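Local structure of beta-galactosidase (Trichoderma reesei, 3OG2) at residues D78-L82 against G838-E842; P655-K661 against A888-L893; W662-L668 against G883-A889; E945-D949 against R985-V991. The protein probably hydrolyses terminal non-reducing beta-D-galactose residues of beta-D-galactosides, as a glycoside hydrolase of family 35 with a galactose site in its TIM barrel. The contacts are given in a common frame with arbitrary orientation. Numbering follows the deposited sequence.

Contact 1: residues D78-L82 against G838-E842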
loop_
_atom_site.group_PDB
_atom_site.type_symbol
_atom_site.label_atom_id
_atom_site.label_comp_id
_atom_site.label_asym_id
_atom_site.label_seq_id
_atom_site.Cartn_x
_atom_site.Cartn_y
_atom_site.Cartn_z
ATOM N N ASP A 78 -1.470 -2.271 12.912
ATOM C CA ASP A 78 -2.050 -3.609 12.999
ATOM C C ASP A 78 -1.910 -4.134 14.415
ATOM O O ASP A 78 -0.813 -4.546 14.853
ATOM C CB ASP A 78 -1.319 -4.496 11.973
ATOM C CG ASP A 78 -1.875 -5.879 11.902
ATOM O OD1 ASP A 78 -2.770 -6.289 12.663
ATOM O OD2 ASP A 78 -1.388 -6.657 10.990
ATOM N N TRP A 79 -3.032 -4.150 15.139
ATOM C CA TRP A 79 -3.055 -4.566 16.550
ATOM C C TRP A 79 -2.471 -5.968 16.697
ATOM O O TRP A 79 -1.733 -6.230 17.669
ATOM C CB TRP A 79 -4.537 -4.490 16.990
ATOM C CG TRP A 79 -4.856 -4.966 18.365
ATOM C CD1 TRP A 79 -4.021 -5.259 19.444
ATOM C CD2 TRP A 79 -6.193 -5.218 18.836
ATOM N NE1 TRP A 79 -4.770 -5.665 20.514
ATOM C CE2 TRP A 79 -6.104 -5.653 20.175
ATOM C CE3 TRP A 79 -7.449 -5.118 18.247
ATOM C CZ2 TRP A 79 -7.221 -5.983 20.928
ATOM C CZ3 TRP A 79 -8.565 -5.441 18.977
ATOM C CH2 TRP A 79 -8.438 -5.874 20.310
ATOM N N ALA A 80 -2.786 -6.881 15.798
ATOM C CA ALA A 80 -2.367 -8.286 15.920
ATOM C C ALA A 80 -0.836 -8.403 16.019
ATOM O O ALA A 80 -0.353 -9.380 16.589
ATOM C CB ALA A 80 -2.855 -9.095 14.720
ATOM N N LEU A 81 -0.086 -7.426 15.465
ATOM C CA LEU A 81 1.397 -7.489 15.593
ATOM C C LEU A 81 1.911 -6.910 16.893
ATOM O O LEU A 81 3.053 -7.238 17.249
ATOM C CB LEU A 81 2.014 -6.731 14.398
ATOM C CG LEU A 81 1.784 -7.446 13.034
ATOM C CD1 LEU A 81 2.230 -6.496 11.920
ATOM C CD2 LEU A 81 2.545 -8.749 12.992
ATOM N N LEU A 82 1.095 -6.043 17.533
ATOM C CA LEU A 82 1.588 -5.318 18.711
ATOM C C LEU A 82 1.076 -5.863 20.007
ATOM O O LEU A 82 1.590 -5.472 21.069
ATOM C CB LEU A 82 1.157 -3.842 18.591
ATOM C CG LEU A 82 1.580 -3.178 17.285
ATOM C CD1 LEU A 82 1.343 -1.671 17.393
ATOM C CD2 LEU A 82 3.048 -3.428 16.943
ATOM N N GLY A 838 8.215 -10.749 15.769
ATOM C CA GLY A 838 6.807 -10.562 16.050
ATOM C C GLY A 838 6.021 -11.853 16.120
ATOM O O GLY A 838 6.533 -12.955 15.902
ATOM N N PRO A 839 4.741 -11.692 16.463
ATOM C CA PRO A 839 3.924 -12.827 16.870
ATOM C C PRO A 839 3.449 -13.707 15.708
ATOM O O PRO A 839 2.930 -14.784 16.009
ATOM C CB PRO A 839 2.685 -12.172 17.546
ATOM C CG PRO A 839 2.623 -10.775 16.948
ATOM C CD PRO A 839 4.059 -10.373 16.684
ATOM N N LEU A 840 3.537 -13.279 14.456
ATOM C CA LEU A 840 2.921 -14.027 13.346
ATOM C C LEU A 840 3.976 -14.652 12.431
ATOM O O LEU A 840 3.629 -15.544 11.651
ATOM C CB LEU A 840 2.020 -13.113 12.515
ATOM C CG LEU A 840 0.944 -12.374 13.340
ATOM C CD1 LEU A 840 0.058 -11.569 12.414
ATOM C CD2 LEU A 840 0.107 -13.376 14.151
ATOM N N ASN A 841 5.248 -14.250 12.555
ATOM C CA ASN A 841 6.258 -14.668 11.584
ATOM C C ASN A 841 6.392 -16.168 11.409
ATOM O O ASN A 841 6.534 -16.641 10.276
ATOM C CB ASN A 841 7.610 -14.005 12.003
ATOM C CG ASN A 841 8.706 -14.262 10.967
ATOM O OD1 ASN A 841 8.552 -13.828 9.813
ATOM N ND2 ASN A 841 9.773 -14.932 11.375
ATOM N N GLU A 842 6.381 -16.892 12.546
ATOM C CA GLU A 842 6.520 -18.336 12.516
ATOM C C GLU A 842 5.206 -19.081 12.601
ATOM O O GLU A 842 4.372 -18.712 13.437
ATOM C CB GLU A 842 7.142 -18.891 13.799
ATOM C CG GLU A 842 8.465 -18.359 14.043
ATOM C CD GLU A 842 9.139 -18.804 15.340
ATOM O OE1 GLU A 842 8.774 -19.686 16.182
ATOM O OE2 GLU A 842 10.198 -18.148 15.453
#
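Gly838 leads in with a positive phi of 95°; a CB there would jam against the preceding carbonyl oxygen and the ring of Pro839. Pro839 then lays its ring against the end of the short helical turn: CG lies 3.3 Å from Ala80 O, and CD the same 3.3 Å from Leu81 O, so the proline covers two backbone carbonyls without any hydrogen bond. Leu840 adds to the apolar part, its CD1 3.8 Å from Leu81 CD2 and 4.5 Å from Ala80 CB. Beyond it the loop leaves: Asn841 bonds Gln927 N and Gly925 O, and Glu842 forms a salt bridge with Arg999. The turn it meets is N-capped by Asp78, whose OD1 takes a weak bond from Ala80 N (3.2 Å). Contact 1 thus docks a loop from between strand 820-824 and helix 846-850 onto the turn following barrel strand 72-76, which ends at galactose-binding Tyr76, while Trp79 stacks on Tyr153 and Leu82 touches Ile157, both in helix 144-163.

Contact 2: residues P655-K661 against A888-L893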
loop_
_atom_site.group_PDB
_atom_site.type_symbol
_atom_site.label_atom_id
_atom_site.label_comp_id
_atom_site.label_asym_id
_atom_site.label_seq_id
_atom_site.Cartn_x
_atom_site.Cartn_y
_atom_site.Cartn_z
ATOM N N PRO A 655 24.666 -13.970 -7.212
ATOM C CA PRO A 655 24.955 -15.406 -7.164
ATOM C C PRO A 655 23.772 -16.211 -7.712
ATOM O O PRO A 655 22.619 -15.797 -7.584
ATOM C CB PRO A 655 25.118 -15.697 -5.674
ATOM C CG PRO A 655 25.303 -14.392 -5.018
ATOM C CD PRO A 655 24.640 -13.357 -5.862
ATOM N N GLU A 656 24.118 -17.339 -8.318
ATOM C CA GLU A 656 23.201 -18.398 -8.703
ATOM C C GLU A 656 22.712 -19.203 -7.498
ATOM O O GLU A 656 23.502 -19.867 -6.827
ATOM C CB GLU A 656 23.899 -19.357 -9.687
ATOM C CG GLU A 656 24.322 -18.669 -10.967
ATOM C CD GLU A 656 25.015 -19.623 -11.927
ATOM O OE1 GLU A 656 26.227 -19.427 -12.209
ATOM O OE2 GLU A 656 24.279 -20.543 -12.364
ATOM N N LEU A 657 21.419 -19.175 -7.195
ATOM C CA LEU A 657 20.921 -19.912 -6.031
ATOM C C LEU A 657 21.122 -21.419 -6.174
ATOM O O LEU A 657 21.272 -22.150 -5.201
ATOM C CB LEU A 657 19.428 -19.599 -5.818
ATOM C CG LEU A 657 19.120 -18.116 -5.559
ATOM C CD1 LEU A 657 17.635 -17.986 -5.220
ATOM C CD2 LEU A 657 19.950 -17.561 -4.434
ATOM N N THR A 658 21.104 -21.908 -7.380
ATOM C CA THR A 658 21.223 -23.366 -7.500
ATOM C C THR A 658 22.632 -23.832 -7.165
ATOM O O THR A 658 22.823 -25.026 -6.873
ATOM C CB THR A 658 20.866 -23.854 -8.908
ATOM O OG1 THR A 658 21.862 -23.388 -9.831
ATOM C CG2 THR A 658 19.535 -23.232 -9.317
ATOM N N LYS A 659 23.602 -22.915 -7.200
ATOM C CA LYS A 659 24.992 -23.284 -6.879
ATOM C C LYS A 659 25.359 -23.016 -5.413
ATOM O O LYS A 659 26.508 -23.274 -4.983
ATOM C CB LYS A 659 25.954 -22.532 -7.777
ATOM C CG LYS A 659 25.961 -22.841 -9.255
ATOM C CD LYS A 659 25.654 -24.287 -9.597
ATOM C CE LYS A 659 25.470 -24.439 -11.107
ATOM N NZ LYS A 659 26.733 -24.078 -11.822
ATOM N N LEU A 660 24.400 -22.549 -4.617
ATOM C CA LEU A 660 24.703 -22.417 -3.181
ATOM C C LEU A 660 24.922 -23.772 -2.542
ATOM O O LEU A 660 24.580 -24.796 -3.111
ATOM C CB LEU A 660 23.596 -21.654 -2.410
ATOM C CG LEU A 660 23.323 -20.225 -2.922
ATOM C CD1 LEU A 660 22.141 -19.646 -2.159
ATOM C CD2 LEU A 660 24.542 -19.310 -2.839
ATOM N N LYS A 661 25.472 -23.778 -1.361
ATOM C CA LYS A 661 25.645 -25.048 -0.622
ATOM C C LYS A 661 24.406 -25.248 0.248
ATOM O O LYS A 661 24.262 -24.649 1.335
ATOM C CB LYS A 661 26.923 -24.990 0.201
ATOM C CG LYS A 661 27.224 -26.290 0.873
ATOM C CD LYS A 661 28.594 -26.306 1.548
ATOM C CE LYS A 661 28.813 -27.693 2.141
ATOM N NZ LYS A 661 29.818 -27.709 3.223
ATOM N N ALA A 888 18.232 -24.838 3.841
ATOM C CA ALA A 888 18.861 -23.586 4.220
ATOM C C ALA A 888 20.190 -23.420 3.473
ATOM O O ALA A 888 20.902 -24.396 3.251
ATOM C CB ALA A 888 19.146 -23.485 5.719
ATOM N N ALA A 889 20.520 -22.165 3.150
ATOM C CA ALA A 889 21.813 -21.925 2.479
ATOM C C ALA A 889 22.296 -20.539 2.820
ATOM O O ALA A 889 21.472 -19.627 3.011
ATOM C CB ALA A 889 21.717 -22.110 0.973
ATOM N N LYS A 890 23.599 -20.346 2.875
ATOM C CA LYS A 890 24.168 -19.042 3.010
ATOM C C LYS A 890 24.251 -18.385 1.628
ATOM O O LYS A 890 24.678 -18.976 0.653
ATOM C CB LYS A 890 25.598 -19.176 3.591
ATOM C CG LYS A 890 26.214 -17.814 3.887
ATOM C CD LYS A 890 27.651 -18.009 4.406
ATOM C CE LYS A 890 27.734 -18.069 5.907
ATOM N NZ LYS A 890 29.125 -18.450 6.342
ATOM N N LEU A 891 23.821 -17.123 1.574
ATOM C CA LEU A 891 23.844 -16.327 0.353
ATOM C C LEU A 891 24.665 -15.090 0.632
ATOM O O LEU A 891 24.157 -14.140 1.184
ATOM C CB LEU A 891 22.412 -15.960 -0.066
ATOM C CG LEU A 891 22.259 -14.944 -1.209
ATOM C CD1 LEU A 891 22.884 -15.408 -2.500
ATOM C CD2 LEU A 891 20.755 -14.602 -1.361
ATOM N N PRO A 892 25.938 -15.063 0.266
ATOM C CA PRO A 892 26.725 -13.842 0.399
ATOM C C PRO A 892 26.322 -12.863 -0.695
ATOM O O PRO A 892 26.157 -13.279 -1.832
ATOM C CB PRO A 892 28.171 -14.297 0.195
ATOM C CG PRO A 892 28.107 -15.768 0.216
ATOM C CD PRO A 892 26.736 -16.166 -0.286
ATOM N N LEU A 893 26.189 -11.599 -0.371
ATOM C CA LEU A 893 25.942 -10.580 -1.388
ATOM C C LEU A 893 26.975 -9.495 -1.244
ATOM O O LEU A 893 27.378 -9.190 -0.112
ATOM C CB LEU A 893 24.572 -9.910 -1.196
ATOM C CG LEU A 893 23.385 -10.802 -1.544
ATOM C CD1 LEU A 893 22.078 -10.065 -1.226
ATOM C CD2 LEU A 893 23.443 -11.267 -2.993
HETATM O O HOH W 1 25.421 -22.583 2.630
HETATM O O HOH W 2 26.127 -21.260 0.159
#
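Leu660 lies over strand 888-893, spanning three residues of it: its CB is 3.9 Å from Ala889 CB, its CD2 3.5 Å from Lys890 O and its CD1 4.2 Å from Leu891 CB. Further back along the loop, Pro655 does the same near the other end of the segment. Pro655 CG sits 3.6 Å from Leu891 CD1 and 3.5 Å from Pro892 O, and Pro655 CD reaches Leu893 CD2 at 3.7 Å. Between the two, a 3-10 turn at 657-659 lifts the backbone away from the strand, but Leu657 still drops CD2 to 4.1 Å from Leu891 CD1. That leucine also touches Phe906, Leu973 and Leu975, on strands 900-908 and 973-977 of the second sheet, so the loop helps fill the interior of a two-sheet beta-sandwich, consistent with a galactose-binding-domain-like fold. No direct hydrogen bond crosses the contact. At Lys661 the loop runs alongside the strand but stands too far off for direct pairing, and two waters bridge the gap: water 1 donates to Lys661 O (2.7 Å) and accepts from Lys890 N (2.9 Å), while water 2 accepts from Lys661 N (3.0 Å) and donates to Lys890 O (2.7 Å). On its other edge the strand hydrogen-bonds directly to strand 953-962, through pairs such as Leu891 with Asn954.

Contact 3: residues W662-L668 against G883-A889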
loop_
_atom_site.group_PDB
_atom_site.type_symbol
_atom_site.label_atom_id
_atom_site.label_comp_id
_atom_site.label_asym_id
_atom_site.label_seq_id
_atom_site.Cartn_x
_atom_site.Cartn_y
_atom_site.Cartn_z
ATOM N N TRP A 662 23.466 -26.020 -0.236
ATOM C CA TRP A 662 22.185 -26.240 0.427
ATOM C C TRP A 662 22.287 -27.351 1.486
ATOM O O TRP A 662 22.893 -28.382 1.244
ATOM C CB TRP A 662 21.091 -26.655 -0.561
ATOM C CG TRP A 662 20.655 -25.479 -1.405
ATOM C CD1 TRP A 662 21.078 -25.189 -2.668
ATOM C CD2 TRP A 662 19.731 -24.446 -1.046
ATOM N NE1 TRP A 662 20.471 -24.037 -3.127
ATOM C CE2 TRP A 662 19.627 -23.546 -2.145
ATOM C CE3 TRP A 662 18.985 -24.200 0.115
ATOM C CZ2 TRP A 662 18.796 -22.427 -2.112
ATOM C CZ3 TRP A 662 18.157 -23.096 0.160
ATOM C CH2 TRP A 662 18.057 -22.219 -0.928
ATOM N N TYR A 663 21.646 -27.098 2.620
ATOM C CA TYR A 663 21.536 -28.054 3.699
ATOM C C TYR A 663 20.066 -28.391 3.863
ATOM O O TYR A 663 19.233 -27.516 3.717
ATOM C CB TYR A 663 22.068 -27.460 5.011
ATOM C CG TYR A 663 23.579 -27.335 4.996
ATOM C CD1 TYR A 663 24.264 -26.253 4.443
ATOM C CD2 TYR A 663 24.351 -28.347 5.566
ATOM C CE1 TYR A 663 25.661 -26.218 4.477
ATOM C CE2 TYR A 663 25.728 -28.312 5.600
ATOM C CZ TYR A 663 26.365 -27.233 5.051
ATOM O OH TYR A 663 27.741 -27.254 5.098
ATOM N N LYS A 664 19.778 -29.633 4.240
ATOM C CA LYS A 664 18.389 -30.077 4.375
ATOM C C LYS A 664 18.113 -30.659 5.747
ATOM O O LYS A 664 18.984 -31.339 6.307
ATOM C CB LYS A 664 18.149 -31.140 3.298
ATOM C CG LYS A 664 16.775 -31.810 3.332
ATOM C CD LYS A 664 16.739 -32.986 2.364
ATOM C CE LYS A 664 15.381 -33.651 2.338
ATOM N NZ LYS A 664 15.422 -35.117 2.092
ATOM N N VAL A 665 16.886 -30.458 6.225
ATOM C CA VAL A 665 16.438 -31.138 7.442
ATOM C C VAL A 665 15.007 -31.628 7.212
ATOM O O VAL A 665 14.200 -30.920 6.608
ATOM C CB VAL A 665 16.610 -30.248 8.681
ATOM C CG1 VAL A 665 15.727 -29.012 8.661
ATOM C CG2 VAL A 665 16.303 -31.050 9.960
ATOM N N ASP A 666 14.704 -32.842 7.685
ATOM C CA ASP A 666 13.300 -33.306 7.659
ATOM C C ASP A 666 12.472 -32.443 8.571
ATOM O O ASP A 666 12.818 -32.288 9.745
ATOM C CB ASP A 666 13.301 -34.749 8.128
ATOM C CG ASP A 666 11.930 -35.409 8.014
ATOM O OD1 ASP A 666 10.902 -34.813 7.650
ATOM O OD2 ASP A 666 11.913 -36.634 8.283
ATOM N N SER A 667 11.406 -31.876 8.018
ATOM C CA SER A 667 10.551 -31.072 8.868
ATOM C C SER A 667 9.203 -31.737 9.118
ATOM O O SER A 667 8.246 -31.072 9.502
ATOM C CB SER A 667 10.356 -29.679 8.274
ATOM O OG SER A 667 9.644 -28.821 9.207
ATOM N N LEU A 668 9.148 -33.060 8.968
ATOM C CA LEU A 668 8.016 -33.821 9.498
ATOM C C LEU A 668 8.522 -35.037 10.270
ATOM O O LEU A 668 8.159 -36.207 10.020
ATOM C CB LEU A 668 7.082 -34.167 8.345
ATOM C CG LEU A 668 5.666 -34.574 8.763
ATOM C CD1 LEU A 668 4.889 -33.440 9.438
ATOM C CD2 LEU A 668 4.921 -35.112 7.512
ATOM N N GLY A 883 5.503 -35.192 2.258
ATOM C CA GLY A 883 6.231 -34.877 3.488
ATOM C C GLY A 883 6.687 -33.437 3.402
ATOM O O GLY A 883 6.243 -32.644 2.566
ATOM N N ILE A 884 7.545 -33.044 4.337
ATOM C CA ILE A 884 7.928 -31.634 4.460
ATOM C C ILE A 884 9.407 -31.595 4.783
ATOM O O ILE A 884 9.862 -32.213 5.776
ATOM C CB ILE A 884 7.121 -30.867 5.550
ATOM C CG1 ILE A 884 5.621 -31.086 5.392
ATOM C CG2 ILE A 884 7.508 -29.381 5.494
ATOM C CD1 ILE A 884 4.763 -30.383 6.411
ATOM N N ALA A 885 10.175 -30.877 3.969
ATOM C CA ALA A 885 11.598 -30.711 4.223
ATOM C C ALA A 885 11.938 -29.236 4.310
ATOM O O ALA A 885 11.241 -28.433 3.719
ATOM C CB ALA A 885 12.422 -31.258 3.067
ATOM N N PHE A 886 12.972 -28.885 5.034
ATOM C CA PHE A 886 13.389 -27.500 5.057
ATOM C C PHE A 886 14.843 -27.425 4.572
ATOM O O PHE A 886 15.660 -28.251 4.977
ATOM C CB PHE A 886 13.255 -26.942 6.491
ATOM C CG PHE A 886 13.797 -25.527 6.588
ATOM C CD1 PHE A 886 13.192 -24.480 5.916
ATOM C CD2 PHE A 886 14.914 -25.255 7.374
ATOM C CE1 PHE A 886 13.681 -23.185 6.018
ATOM C CE2 PHE A 886 15.429 -23.961 7.452
ATOM C CZ PHE A 886 14.810 -22.895 6.775
ATOM N N TYR A 887 15.097 -26.446 3.744
ATOM C CA TYR A 887 16.378 -26.230 3.102
ATOM C C TYR A 887 16.949 -24.882 3.499
ATOM O O TYR A 887 16.240 -23.875 3.459
ATOM C CB TYR A 887 16.217 -26.271 1.598
ATOM C CG TYR A 887 15.691 -27.603 1.077
ATOM C CD1 TYR A 887 14.338 -27.841 0.887
ATOM C CD2 TYR A 887 16.606 -28.617 0.787
ATOM C CE1 TYR A 887 13.914 -29.063 0.418
ATOM C CE2 TYR A 887 16.178 -29.841 0.308
ATOM C CZ TYR A 887 14.820 -30.066 0.112
ATOM O OH TYR A 887 14.341 -31.265 -0.355
ATOM N N ALA A 888 18.232 -24.838 3.841
ATOM C CA ALA A 888 18.861 -23.586 4.220
ATOM C C ALA A 888 20.190 -23.420 3.473
ATOM O O ALA A 888 20.902 -24.396 3.251
ATOM C CB ALA A 888 19.146 -23.485 5.719
ATOM N N ALA A 889 20.520 -22.165 3.150
ATOM C CA ALA A 889 21.813 -21.925 2.479
ATOM C C ALA A 889 22.296 -20.539 2.820
ATOM O O ALA A 889 21.472 -19.627 3.011
ATOM C CB ALA A 889 21.717 -22.110 0.973
HETATM O O HOH W 3 9.013 -35.324 5.536
#
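A methyl group sits squarely on an indole at one end of this strand pair: Ala889 CB lies 3.6 Å from the centroid of the six-membered ring of Trp662, only 16° off its normal, a clear CH-pi contact. From there the chains run antiparallel. Tyr663 and Ala888 form a hydrogen-bonded pair, with both N-to-O distances 2.9 Å, and Val665 with Phe886 forms the next, Val665 N to Phe886 O at 2.8 Å and Phe886 N to Val665 O at 2.9 Å. Lys664 and Tyr887 make the non-hydrogen-bonded pair between them, with Lys664 CG 3.7 Å from Tyr887 CE2. After Ser667 N binds Ile884 O (2.7 Å), the strand ends in an Asx turn: Asp666 OD1 accepts from Leu668 N at 2.8 Å, and water 3 links that same OD1 (2.9 Å) to Ile884 N (3.0 Å). Asp666 OD2 pairs with Arg672. Strand 663-666 is one of the two edge strands of its five-stranded antiparallel sheet, although Lys664 also bonds the backbone of Thr863. Strand 883-894 lies inside it, bound to strand 953-962 on its other edge; Trp662 packs on Ile956 and Val958 of that strand, and Phe886 stacks on Phe847 of helix 846-850.

Contact 4: residues E945-D949 against R985-V991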
loop_
_atom_site.group_PDB
_atom_site.type_symbol
_atom_site.label_atom_id
_atom_site.label_comp_id
_atom_site.label_asym_id
_atom_site.label_seq_id
_atom_site.Cartn_x
_atom_site.Cartn_y
_atom_site.Cartn_z
ATOM N N GLU A 945 16.198 -4.638 0.516
ATOM C CA GLU A 945 17.434 -4.289 1.180
ATOM C C GLU A 945 17.137 -3.857 2.605
ATOM O O GLU A 945 16.145 -3.159 2.818
ATOM C CB GLU A 945 18.105 -3.136 0.394
ATOM C CG GLU A 945 19.506 -2.814 0.902
ATOM C CD GLU A 945 20.121 -1.689 0.108
ATOM O OE1 GLU A 945 19.715 -1.464 -1.065
ATOM O OE2 GLU A 945 21.034 -1.022 0.640
ATOM N N GLY A 946 17.939 -4.293 3.576
ATOM C CA GLY A 946 17.582 -4.028 4.981
ATOM C C GLY A 946 17.260 -5.355 5.599
ATOM O O GLY A 946 17.854 -5.779 6.604
ATOM N N ILE A 947 16.329 -6.098 5.019
ATOM C CA ILE A 947 16.104 -7.493 5.362
ATOM C C ILE A 947 17.263 -8.321 4.735
ATOM O O ILE A 947 17.868 -9.099 5.468
ATOM C CB ILE A 947 14.730 -8.001 4.921
ATOM C CG1 ILE A 947 13.583 -7.248 5.617
ATOM C CG2 ILE A 947 14.629 -9.502 5.201
ATOM C CD1 ILE A 947 13.580 -7.346 7.144
ATOM N N LEU A 948 17.530 -8.073 3.463
ATOM C CA LEU A 948 18.791 -8.587 2.908
ATOM C C LEU A 948 19.967 -7.679 3.232
ATOM O O LEU A 948 19.820 -6.439 3.212
ATOM C CB LEU A 948 18.656 -8.630 1.390
ATOM C CG LEU A 948 17.887 -9.815 0.823
ATOM C CD1 LEU A 948 17.483 -9.569 -0.620
ATOM C CD2 LEU A 948 18.724 -11.113 0.904
ATOM N N ASP A 949 21.145 -8.226 3.476
ATOM C CA ASP A 949 22.390 -7.539 3.678
ATOM C C ASP A 949 23.133 -7.582 2.350
ATOM O O ASP A 949 23.565 -8.654 1.891
ATOM C CB ASP A 949 23.169 -8.216 4.823
ATOM C CG ASP A 949 24.467 -7.497 5.140
ATOM O OD1 ASP A 949 24.914 -6.641 4.345
ATOM O OD2 ASP A 949 25.117 -7.812 6.184
ATOM N N ARG A 985 19.325 8.430 -2.135
ATOM C CA ARG A 985 18.611 8.136 -0.901
ATOM C C ARG A 985 19.512 8.166 0.296
ATOM O O ARG A 985 20.759 8.104 0.188
ATOM C CB ARG A 985 17.988 6.726 -1.004
ATOM C CG ARG A 985 19.074 5.638 -0.913
ATOM C CD ARG A 985 18.437 4.275 -1.203
ATOM N NE ARG A 985 19.531 3.287 -1.307
ATOM C CZ ARG A 985 19.297 1.991 -1.490
ATOM N NH1 ARG A 985 18.057 1.511 -1.574
ATOM N NH2 ARG A 985 20.331 1.154 -1.595
ATOM N N GLU A 986 18.918 8.196 1.483
ATOM C CA GLU A 986 19.668 7.975 2.712
ATOM C C GLU A 986 19.955 6.487 2.817
ATOM O O GLU A 986 19.193 5.615 2.378
ATOM C CB GLU A 986 18.879 8.439 3.938
ATOM C CG GLU A 986 18.578 9.912 3.987
ATOM C CD GLU A 986 19.712 10.890 3.976
ATOM O OE1 GLU A 986 20.672 10.645 4.746
ATOM O OE2 GLU A 986 19.715 11.910 3.255
ATOM N N ARG A 987 21.100 6.148 3.389
ATOM C CA ARG A 987 21.582 4.775 3.413
ATOM C C ARG A 987 20.638 3.847 4.165
ATOM O O ARG A 987 20.035 4.227 5.172
ATOM C CB ARG A 987 23.000 4.756 4.039
ATOM C CG ARG A 987 24.041 5.223 3.005
ATOM C CD ARG A 987 25.466 4.812 3.238
ATOM N NE ARG A 987 26.343 5.936 3.452
ATOM C CZ ARG A 987 26.291 7.243 3.481
ATOM N NH1 ARG A 987 25.204 7.971 3.277
ATOM N NH2 ARG A 987 27.442 7.886 3.739
ATOM N N VAL A 988 20.555 2.619 3.654
ATOM C CA VAL A 988 19.723 1.578 4.243
ATOM C C VAL A 988 20.541 0.760 5.239
ATOM O O VAL A 988 21.562 0.208 4.905
ATOM C CB VAL A 988 19.141 0.633 3.186
ATOM C CG1 VAL A 988 18.198 -0.407 3.822
ATOM C CG2 VAL A 988 18.403 1.390 2.091
ATOM N N GLU A 989 20.049 0.729 6.461
ATOM C CA GLU A 989 20.723 -0.031 7.500
ATOM C C GLU A 989 20.153 -1.420 7.560
ATOM O O GLU A 989 18.914 -1.615 7.495
ATOM C CB GLU A 989 20.487 0.658 8.852
ATOM C CG GLU A 989 21.141 2.050 8.841
ATOM C CD GLU A 989 21.356 2.525 10.251
ATOM O OE1 GLU A 989 21.418 1.623 11.124
ATOM O OE2 GLU A 989 21.445 3.768 10.438
ATOM N N VAL A 990 21.021 -2.396 7.740
ATOM C CA VAL A 990 20.564 -3.782 7.846
ATOM C C VAL A 990 19.801 -3.978 9.139
ATOM O O VAL A 990 20.243 -3.570 10.212
ATOM C CB VAL A 990 21.799 -4.721 7.796
ATOM C CG1 VAL A 990 21.355 -6.148 8.008
ATOM C CG2 VAL A 990 22.555 -4.506 6.476
ATOM N N VAL A 991 18.680 -4.653 9.020
ATOM C CA VAL A 991 17.882 -4.983 10.202
ATOM C C VAL A 991 18.554 -6.134 10.919
ATOM O O VAL A 991 18.831 -7.161 10.285
ATOM C CB VAL A 991 16.459 -5.329 9.725
ATOM C CG1 VAL A 991 15.617 -5.793 10.894
ATOM C CG2 VAL A 991 15.802 -4.123 9.071
HETATM O O HOH W 4 21.972 1.703 1.288
HETATM O O HOH W 5 17.436 -1.419 -2.459
HETATM O O HOH W 6 22.171 -1.705 2.896
HETATM O O HOH W 7 18.442 -8.862 8.222
#
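Much of the polar traffic here converges on the carboxylate of Glu945. Its OE1 forms a salt bridge with Arg985 NH2 at 2.7 Å and also accepts a hydrogen bond from water 5 (2.7 Å), which in turn accepts from Arg985 NH1 at 3.1 Å; the same NH2 has a second acceptor in Ala897 O. OE2 is served by water. Water 6 donates both to OE2 of Glu945 (2.6 Å) and to Val988 O (2.8 Å), and water 4 lies 3.0 Å from OE2 while accepting from Val988 N at 2.9 Å, so both backbone polar atoms of Val988 are met through solvent. The one direct backbone bond across is Val991 N to Gly946 O, 2.8 Å. Gly946 N is used within its own turn, bonding Leu948 O at 2.9 Å. With phi at 113°, Gly946 leaves no space for a CB, and Val988 CG1 packs 3.9 Å from its CA. Water 7 joins Ile947 O (2.8 Å) to Val991 O (2.7 Å), and Ile947 O also receives Asn924 ND2. Asp949 OD1 accepts from Asn951 N, and Asp949 CG lies 3.8 Å from Val990 CG2. The loop between strands 940-943 and 953-962 thus holds the segment after strand 981-982: Ile947 and Val991 both rest on Phe926 of strand 926-932, while Val988 touches Leu57, just before helix 58-66 of the barrel.

From the N terminus, contact 1 opens at 78-82 in the TIM barrel. Contact 2 opens at 655-661 and contact 3 directly after it, before 838-842 returns to close contact 1; the long loop of contact 1 therefore crosses both others. Contact 3 closes at 883-889, nested within contact 2, which closes at 888-893 on the same strand, sharing Ala888 and Ala889; Leu657 O and Trp662 NE1 also probably bond. Contact 4 follows in series, a short loop of 35 intervening residues, touching contact 2 through Leu893 against Leu948 and Asp949. Contacts 2 and 3 build one edge of the C-terminal beta domain, whereas contacts 1 and 4 lie toward the barrel, their centres about 22 Å apart.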